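Local coordinates for uncharacterized protein (Mannheimia succiniciproducens, PDB 3KG4) that processes CRISPR precursor RNA as the metal-independent endoribonuclease Cas5d, contributing CRISPR RNA to adaptive antiviral defence, at residues 60-65 with 113-118; 54-59 with 119-124; 182-187 with 210-215. One frame throughout, in Å; residues are numbered along the deposited sequence.

Contact 1 of 3, residues 60-65 with 113-118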
# COMPACT_ATOMS: atom_id res chain seq x y z
N VAL A 60 7.17 -6.78 1.69
CA VAL A 60 7.98 -6.40 0.54
C VAL A 60 8.59 -7.65 -0.04
O VAL A 60 9.44 -8.28 0.60
CB VAL A 60 9.12 -5.45 0.92
CG1 VAL A 60 9.92 -5.10 -0.31
CG2 VAL A 60 8.57 -4.22 1.55
N LEU A 61 8.22 -7.96 -1.29
CA LEU A 61 8.47 -9.27 -1.90
C LEU A 61 9.68 -9.32 -2.82
O LEU A 61 10.26 -10.38 -3.03
CB LEU A 61 7.23 -9.73 -2.68
CG LEU A 61 5.95 -9.80 -1.86
CD1 LEU A 61 4.79 -10.29 -2.74
CD2 LEU A 61 6.17 -10.72 -0.66
N LYS A 62 10.05 -8.18 -3.40
CA LYS A 62 11.06 -8.17 -4.42
C LYS A 62 12.19 -7.21 -4.07
O LYS A 62 11.98 -6.23 -3.38
CB LYS A 62 10.43 -7.83 -5.76
CG LYS A 62 9.64 -8.98 -6.37
CD LYS A 62 9.15 -8.62 -7.75
CE LYS A 62 9.10 -9.80 -8.69
NZ LYS A 62 8.37 -9.47 -9.96
N PRO A 63 13.42 -7.52 -4.53
CA PRO A 63 14.56 -6.67 -4.21
C PRO A 63 14.32 -5.23 -4.65
O PRO A 63 13.70 -4.98 -5.66
CB PRO A 63 15.71 -7.31 -5.02
CG PRO A 63 15.21 -8.65 -5.42
CD PRO A 63 13.75 -8.54 -5.53
N ILE A 64 14.75 -4.31 -3.79
CA ILE A 64 14.63 -2.88 -3.98
C ILE A 64 15.61 -2.43 -5.08
O ILE A 64 16.84 -2.52 -4.89
CB ILE A 64 14.86 -2.14 -2.62
CG1 ILE A 64 13.84 -2.65 -1.59
CG2 ILE A 64 14.72 -0.60 -2.79
CD1 ILE A 64 14.02 -2.16 -0.17
N ARG A 65 15.08 -1.99 -6.22
CA ARG A 65 15.89 -1.57 -7.37
C ARG A 65 15.31 -0.35 -8.07
O ARG A 65 14.10 -0.24 -8.18
CB ARG A 65 16.04 -2.70 -8.37
CG ARG A 65 17.11 -3.68 -7.88
CD ARG A 65 17.28 -4.87 -8.79
NE ARG A 65 16.01 -5.34 -9.35
CZ ARG A 65 15.63 -5.16 -10.61
NH1 ARG A 65 16.41 -4.52 -11.49
NH2 ARG A 65 14.45 -5.61 -11.00
N ASP A 113 10.14 -3.29 -10.90
CA ASP A 113 9.74 -4.68 -10.64
C ASP A 113 9.40 -4.93 -9.17
O ASP A 113 10.12 -5.60 -8.44
CB ASP A 113 10.81 -5.67 -11.10
CG ASP A 113 10.99 -5.67 -12.62
OD1 ASP A 113 9.99 -5.57 -13.38
OD2 ASP A 113 12.16 -5.82 -13.04
N VAL A 114 8.30 -4.34 -8.75
CA VAL A 114 7.92 -4.38 -7.37
C VAL A 114 6.75 -5.35 -7.18
O VAL A 114 5.97 -5.57 -8.11
CB VAL A 114 7.42 -2.99 -6.86
CG1 VAL A 114 8.50 -1.94 -6.96
CG2 VAL A 114 6.17 -2.52 -7.61
N ALA A 115 6.63 -5.84 -5.96
CA ALA A 115 5.46 -6.57 -5.51
C ALA A 115 5.36 -6.52 -4.01
O ALA A 115 6.36 -6.70 -3.29
CB ALA A 115 5.51 -8.01 -6.00
N TYR A 116 4.14 -6.32 -3.54
CA TYR A 116 3.88 -6.24 -2.12
C TYR A 116 2.64 -7.05 -1.74
O TYR A 116 1.81 -7.34 -2.59
CB TYR A 116 3.65 -4.80 -1.67
CG TYR A 116 4.68 -3.81 -2.20
CD1 TYR A 116 5.91 -3.63 -1.56
CD2 TYR A 116 4.44 -3.07 -3.35
CE1 TYR A 116 6.83 -2.77 -2.06
CE2 TYR A 116 5.40 -2.18 -3.85
CZ TYR A 116 6.57 -2.02 -3.18
OH TYR A 116 7.55 -1.16 -3.66
N VAL A 117 2.53 -7.33 -0.45
CA VAL A 117 1.23 -7.61 0.15
C VAL A 117 0.90 -6.50 1.11
O VAL A 117 1.74 -6.09 1.95
CB VAL A 117 1.18 -8.97 0.91
CG1 VAL A 117 -0.22 -9.22 1.47
CG2 VAL A 117 1.55 -10.06 -0.05
N ILE A 118 -0.33 -6.00 0.98
CA ILE A 118 -0.89 -5.01 1.88
C ILE A 118 -1.88 -5.69 2.79
O ILE A 118 -2.84 -6.34 2.31
CB ILE A 118 -1.66 -3.95 1.09
CG1 ILE A 118 -0.75 -3.31 0.04
CG2 ILE A 118 -2.31 -2.95 2.04
CD1 ILE A 118 0.60 -2.82 0.59
O HOH W 1 8.81 -5.19 -4.02
O HOH W 2 6.82 -7.18 -10.17
O HOH W 3 12.85 -6.12 -8.01
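V60 and Y116 form an antiparallel, non-hydrogen-bonded pair, their CA atoms 4.9 Å apart. One residue on, the backbone bond from L61 N to A115 O measures 3.0 Å, with an angle of 152° at the hydrogen. Beyond it the two backbones diverge. Water 1 spans the gap, accepting from both K62 N and A115 N, while water 2 accepts from K62 NZ and donates to V114 O.

Apolar contacts lie on both sheet faces. V60 and Y116 run side by side in the same direction, V60 CG2 meeting Y116 CD1 at 4.1 Å. On the other face, L61 has CG anti to its carbonyl carbon (chi1 -57°), which sets CG beside A115 O. L61 CD1 reaches A115 CB at 4.0 Å and V117 CG2 at 4.2 Å. The aliphatic part of K62 also packs here, K62 CD lying 4.1 Å from A115 CB.

The charged contact is peripheral. R65 NH2 and D113 OD2 make a salt bridge at 3.1 Å; the oxygen lies at the guanidinium edge, but the bond is weak and the two planes are 35° apart.

The contact marks where strand 51-60 leaves the large antiparallel sheet. Strand 7-13 pairs with 114-124 on its other side, placing W12 against A115 and I11 against Y116, while L111 of strand 107-112 touches Y116 and I64.

Contact 2 of 3, residues 54-59 with 119-124; sequences VIDKIY and EAHAVM
D56 and H121 place a carboxylate and an imidazole almost in one plane, only 4° apart, at a classic beta bulge. H121 ND1 donates to D56 OD2 over 2.7 Å, using the syn lone pair of that oxygen, with a nearly straight angle of 172° at the hydrogen. The bulge is seen in the backbone: D56 N and K57 N both donate to E119 O, at 2.8 and 3.1 Å respectively. It turns D56 toward the opposite strand. H121 CG sits between its backbone N and carbonyl carbon (chi1 67°), and one ring face receives V54 CB in a CH-pi contact, 4.0 Å from the centroid.

E119 extends between two partners. Y59 OH donates to E119 OE1 over 2.8 Å, while the K57 chain runs alongside, K57 CD 3.4 Å from E119 OE2. K57 NZ is a long salt-bridge partner, and water 4 joins it to OE2. On the other sheet face, I55 CD1 packs on A120 CB, with L42 of helix 35-45 touching both residues.

The in-plane bond to D56, with V54 over one face, would restrict the rotation of the imidazole. OE1 of buried E119 is held by both Y59 OH and a salt bridge to R8.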
# COMPACT_ATOMS: atom_id res chain seq x y z
N VAL A 54 -7.27 1.10 7.22
CA VAL A 54 -6.08 1.30 8.06
C VAL A 54 -5.02 0.26 7.68
O VAL A 54 -5.29 -0.93 7.78
CB VAL A 54 -6.47 1.23 9.54
CG1 VAL A 54 -5.21 1.30 10.47
CG2 VAL A 54 -7.47 2.34 9.86
N ILE A 55 -3.81 0.70 7.29
CA ILE A 55 -2.77 -0.23 6.86
C ILE A 55 -2.09 -0.78 8.12
O ILE A 55 -1.68 -0.01 9.01
CB ILE A 55 -1.73 0.43 5.94
CG1 ILE A 55 -2.41 1.14 4.75
CG2 ILE A 55 -0.77 -0.60 5.34
CD1 ILE A 55 -3.35 0.26 3.96
N ASP A 56 -1.96 -2.10 8.17
CA ASP A 56 -1.33 -2.77 9.32
C ASP A 56 0.07 -3.29 8.98
O ASP A 56 1.01 -3.16 9.79
CB ASP A 56 -2.21 -3.92 9.80
CG ASP A 56 -3.55 -3.44 10.26
OD1 ASP A 56 -3.59 -2.55 11.13
OD2 ASP A 56 -4.58 -3.94 9.73
N LYS A 57 0.21 -3.93 7.85
CA LYS A 57 1.51 -4.48 7.47
C LYS A 57 1.73 -4.28 5.97
O LYS A 57 0.81 -4.35 5.19
CB LYS A 57 1.59 -5.98 7.81
CG LYS A 57 1.51 -6.31 9.32
CD LYS A 57 1.57 -7.81 9.53
CE LYS A 57 1.68 -8.22 11.03
NZ LYS A 57 1.63 -9.74 11.00
N ILE A 58 2.98 -4.07 5.58
CA ILE A 58 3.36 -4.10 4.19
C ILE A 58 4.45 -5.15 4.04
O ILE A 58 5.54 -4.98 4.60
CB ILE A 58 3.92 -2.70 3.72
CG1 ILE A 58 2.83 -1.62 3.83
CG2 ILE A 58 4.50 -2.81 2.34
CD1 ILE A 58 3.38 -0.16 3.89
N TYR A 59 4.17 -6.20 3.29
CA TYR A 59 5.15 -7.21 2.94
C TYR A 59 5.85 -6.84 1.66
O TYR A 59 5.19 -6.63 0.64
CB TYR A 59 4.48 -8.56 2.72
CG TYR A 59 3.75 -9.11 3.90
CD1 TYR A 59 4.32 -10.11 4.71
CD2 TYR A 59 2.49 -8.64 4.24
CE1 TYR A 59 3.59 -10.64 5.79
CE2 TYR A 59 1.79 -9.14 5.31
CZ TYR A 59 2.32 -10.15 6.07
OH TYR A 59 1.55 -10.63 7.12
N GLU A 119 -1.64 -5.56 4.09
CA GLU A 119 -2.52 -6.12 5.09
C GLU A 119 -3.16 -4.96 5.82
O GLU A 119 -2.46 -4.09 6.30
CB GLU A 119 -1.72 -6.99 6.06
CG GLU A 119 -2.57 -7.76 7.00
CD GLU A 119 -1.72 -8.82 7.77
OE1 GLU A 119 -1.13 -9.71 7.14
OE2 GLU A 119 -1.66 -8.73 9.01
N ALA A 120 -4.49 -4.96 5.90
CA ALA A 120 -5.27 -3.82 6.34
C ALA A 120 -6.57 -4.25 6.99
O ALA A 120 -7.04 -5.40 6.79
CB ALA A 120 -5.61 -2.88 5.09
N HIS A 121 -7.17 -3.34 7.73
CA HIS A 121 -8.53 -3.52 8.21
C HIS A 121 -9.33 -2.22 8.03
O HIS A 121 -8.76 -1.15 7.71
CB HIS A 121 -8.51 -3.97 9.69
CG HIS A 121 -8.00 -2.94 10.63
ND1 HIS A 121 -6.66 -2.75 10.90
CD2 HIS A 121 -8.66 -2.04 11.39
CE1 HIS A 121 -6.52 -1.77 11.77
NE2 HIS A 121 -7.72 -1.31 12.07
N ALA A 122 -10.64 -2.31 8.21
CA ALA A 122 -11.53 -1.15 8.11
C ALA A 122 -11.90 -0.61 9.50
O ALA A 122 -12.04 -1.37 10.44
CB ALA A 122 -12.81 -1.54 7.30
N VAL A 123 -12.03 0.72 9.61
CA VAL A 123 -12.57 1.36 10.80
C VAL A 123 -13.77 2.17 10.33
O VAL A 123 -13.79 2.63 9.18
CB VAL A 123 -11.54 2.29 11.51
CG1 VAL A 123 -11.10 3.45 10.60
CG2 VAL A 123 -12.11 2.85 12.82
N MET A 124 -14.79 2.27 11.20
CA MET A 124 -15.98 3.06 10.90
C MET A 124 -15.67 4.51 11.22
O MET A 124 -15.00 4.79 12.20
CB MET A 124 -17.20 2.59 11.72
CG MET A 124 -17.48 1.10 11.64
SD MET A 124 -17.52 0.44 9.99
CE MET A 124 -18.85 1.40 9.27
O HOH W 4 -0.84 -11.04 9.80

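Contact 3 of 3, residues 182-187 with 210-215; sequences SEFNRD and LKNGVI
F184 lays its ring over the N212-G213 peptide at the tip of a beta turn. From CB, an intermediate first torsion (chi1 -145°) carries F184 CG out to 3.9 Å from G213 N. The two sides of the ring then meet different parts of the turn. CD1 lies nearest G213 N, whereas F184 CD2 is 3.4 Å from N212 OD1. Farther out, CE1 rests against N212 C, and F184 CE2 approaches N212 CA at 3.4 Å. At the tip, F184 CZ is 3.5 Å from N212 O. Thus one face is covered by backbone, with N212 C and G213 N standing above the ring centre. N212 CA makes a CH-pi contact, 3.6 Å from the centroid of the F184 ring. With no side chain on G213, F184 CE1 can lie this close to the turn.

Polar bonds fix the same tip. G213 N donates to F184 O over 2.9 Å, in the carbonyl plane and on a lone pair. N212 N uses N185 OD1 instead, also at 2.9 Å, but approaches from above the amide carbonyl plane, 50° out of it. R186 and L210 continue the pairing with two reciprocal backbone bonds, and their CB atoms lie 4.2 Å apart on one sheet face.

K211 to V214 form a type I' turn, closed by backbone bonds in both directions between these end residues; N212 and G213 are its two-residue loop, characteristic of a tight beta hairpin. It links strands 203-211 and 214-216, while segment 182-187 leads into edge strand 186-195. Strand 51-60 flanks the hairpin, with V60 against L210 and I215. On the loop side, R186 NH1 forms a salt bridge with D31, and E183 OE2 accepts a hydrogen bond from I64 N.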
# COMPACT_ATOMS: atom_id res chain seq x y z
N SER A 182 20.13 -10.78 3.29
CA SER A 182 20.66 -9.49 3.73
C SER A 182 19.84 -8.22 3.36
O SER A 182 20.29 -7.10 3.62
CB SER A 182 22.06 -9.34 3.13
OG SER A 182 22.02 -9.43 1.70
N GLU A 183 18.69 -8.38 2.70
CA GLU A 183 17.76 -7.25 2.41
C GLU A 183 16.43 -7.45 3.15
O GLU A 183 15.54 -6.61 3.12
CB GLU A 183 17.52 -7.14 0.91
CG GLU A 183 16.78 -5.88 0.44
CD GLU A 183 16.65 -5.84 -1.09
OE1 GLU A 183 16.88 -6.87 -1.78
OE2 GLU A 183 16.31 -4.77 -1.60
N PHE A 184 16.34 -8.58 3.83
CA PHE A 184 15.19 -8.98 4.59
C PHE A 184 14.96 -8.05 5.81
O PHE A 184 13.85 -7.94 6.32
CB PHE A 184 15.47 -10.43 5.04
CG PHE A 184 14.26 -11.31 5.10
CD1 PHE A 184 13.34 -11.33 4.07
CD2 PHE A 184 14.07 -12.14 6.19
CE1 PHE A 184 12.23 -12.15 4.13
CE2 PHE A 184 12.95 -12.97 6.26
CZ PHE A 184 12.03 -12.96 5.22
N ASN A 185 16.03 -7.45 6.30
CA ASN A 185 16.00 -6.63 7.49
C ASN A 185 16.73 -5.36 7.15
O ASN A 185 17.91 -5.41 6.76
CB ASN A 185 16.67 -7.36 8.66
CG ASN A 185 15.88 -8.57 9.12
OD1 ASN A 185 14.84 -8.44 9.76
ND2 ASN A 185 16.39 -9.77 8.83
N ARG A 186 16.01 -4.23 7.19
CA ARG A 186 16.52 -2.94 6.74
C ARG A 186 15.81 -1.78 7.46
O ARG A 186 14.60 -1.76 7.52
CB ARG A 186 16.31 -2.71 5.24
CG ARG A 186 16.97 -1.46 4.76
CD ARG A 186 16.62 -1.08 3.31
NE ARG A 186 17.40 -1.84 2.36
CZ ARG A 186 17.58 -1.52 1.08
NH1 ARG A 186 17.04 -0.41 0.58
NH2 ARG A 186 18.33 -2.31 0.31
N ASP A 187 16.59 -0.81 7.93
CA ASP A 187 16.01 0.41 8.46
C ASP A 187 15.73 1.32 7.25
O ASP A 187 16.65 1.81 6.62
CB ASP A 187 17.00 1.08 9.40
CG ASP A 187 16.43 2.33 10.06
OD1 ASP A 187 15.25 2.74 9.80
OD2 ASP A 187 17.21 2.91 10.83
N LEU A 210 11.87 -2.66 7.96
CA LEU A 210 11.63 -3.95 7.35
C LEU A 210 12.19 -5.01 8.31
O LEU A 210 13.39 -5.02 8.59
CB LEU A 210 12.38 -3.96 6.02
CG LEU A 210 12.02 -4.82 4.85
CD1 LEU A 210 10.48 -5.04 4.63
CD2 LEU A 210 12.66 -4.15 3.66
N LYS A 211 11.34 -5.86 8.84
CA LYS A 211 11.80 -6.94 9.74
C LYS A 211 11.28 -8.23 9.16
O LYS A 211 10.08 -8.44 9.04
CB LYS A 211 11.28 -6.77 11.15
CG LYS A 211 11.71 -5.52 11.84
CD LYS A 211 11.07 -5.38 13.24
CE LYS A 211 11.80 -6.22 14.31
NZ LYS A 211 11.28 -6.00 15.74
N ASN A 212 12.21 -9.09 8.75
CA ASN A 212 11.88 -10.30 8.04
C ASN A 212 10.85 -10.08 6.93
O ASN A 212 9.85 -10.77 6.83
CB ASN A 212 11.41 -11.35 9.04
CG ASN A 212 12.52 -11.73 9.99
OD1 ASN A 212 13.64 -11.99 9.55
ND2 ASN A 212 12.26 -11.70 11.27
N GLY A 213 11.18 -9.12 6.08
CA GLY A 213 10.42 -8.82 4.90
C GLY A 213 9.14 -8.05 5.13
O GLY A 213 8.39 -7.84 4.17
N VAL A 214 8.85 -7.66 6.37
CA VAL A 214 7.59 -7.02 6.72
C VAL A 214 7.79 -5.70 7.46
O VAL A 214 8.64 -5.58 8.36
CB VAL A 214 6.68 -7.92 7.62
CG1 VAL A 214 5.30 -7.26 7.88
CG2 VAL A 214 6.49 -9.29 7.03
N ILE A 215 6.98 -4.71 7.07
CA ILE A 215 6.93 -3.43 7.71
C ILE A 215 5.64 -3.34 8.49
O ILE A 215 4.53 -3.39 7.90
CB ILE A 215 6.96 -2.27 6.71
CG1 ILE A 215 8.17 -2.39 5.82
CG2 ILE A 215 6.95 -0.88 7.46
CD1 ILE A 215 8.15 -1.51 4.55

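In the fold
Contacts 1 and 2 share strand 114-124: contact 2 pairs it with strand 51-60, whereas contact 1 takes in only that strand's last residue and the loop after it. Contact 1 is the more buried: its apolar packing meets waters where the backbones part, and its salt bridge lies at the exposed end. Contact 2, partly buried, relies on strand pairing interrupted by a bulge and on a polar sheet face. Contact 3, also partly buried, joins the hairpin tip to the loop before an edge strand by peptide-ring packing, and the strand itself by backbone pairing. All three reach the same seven-stranded sheet. Strand 51-60 connects them: V60 probably bonds to G213, I58 to I215, and Y59 to V117.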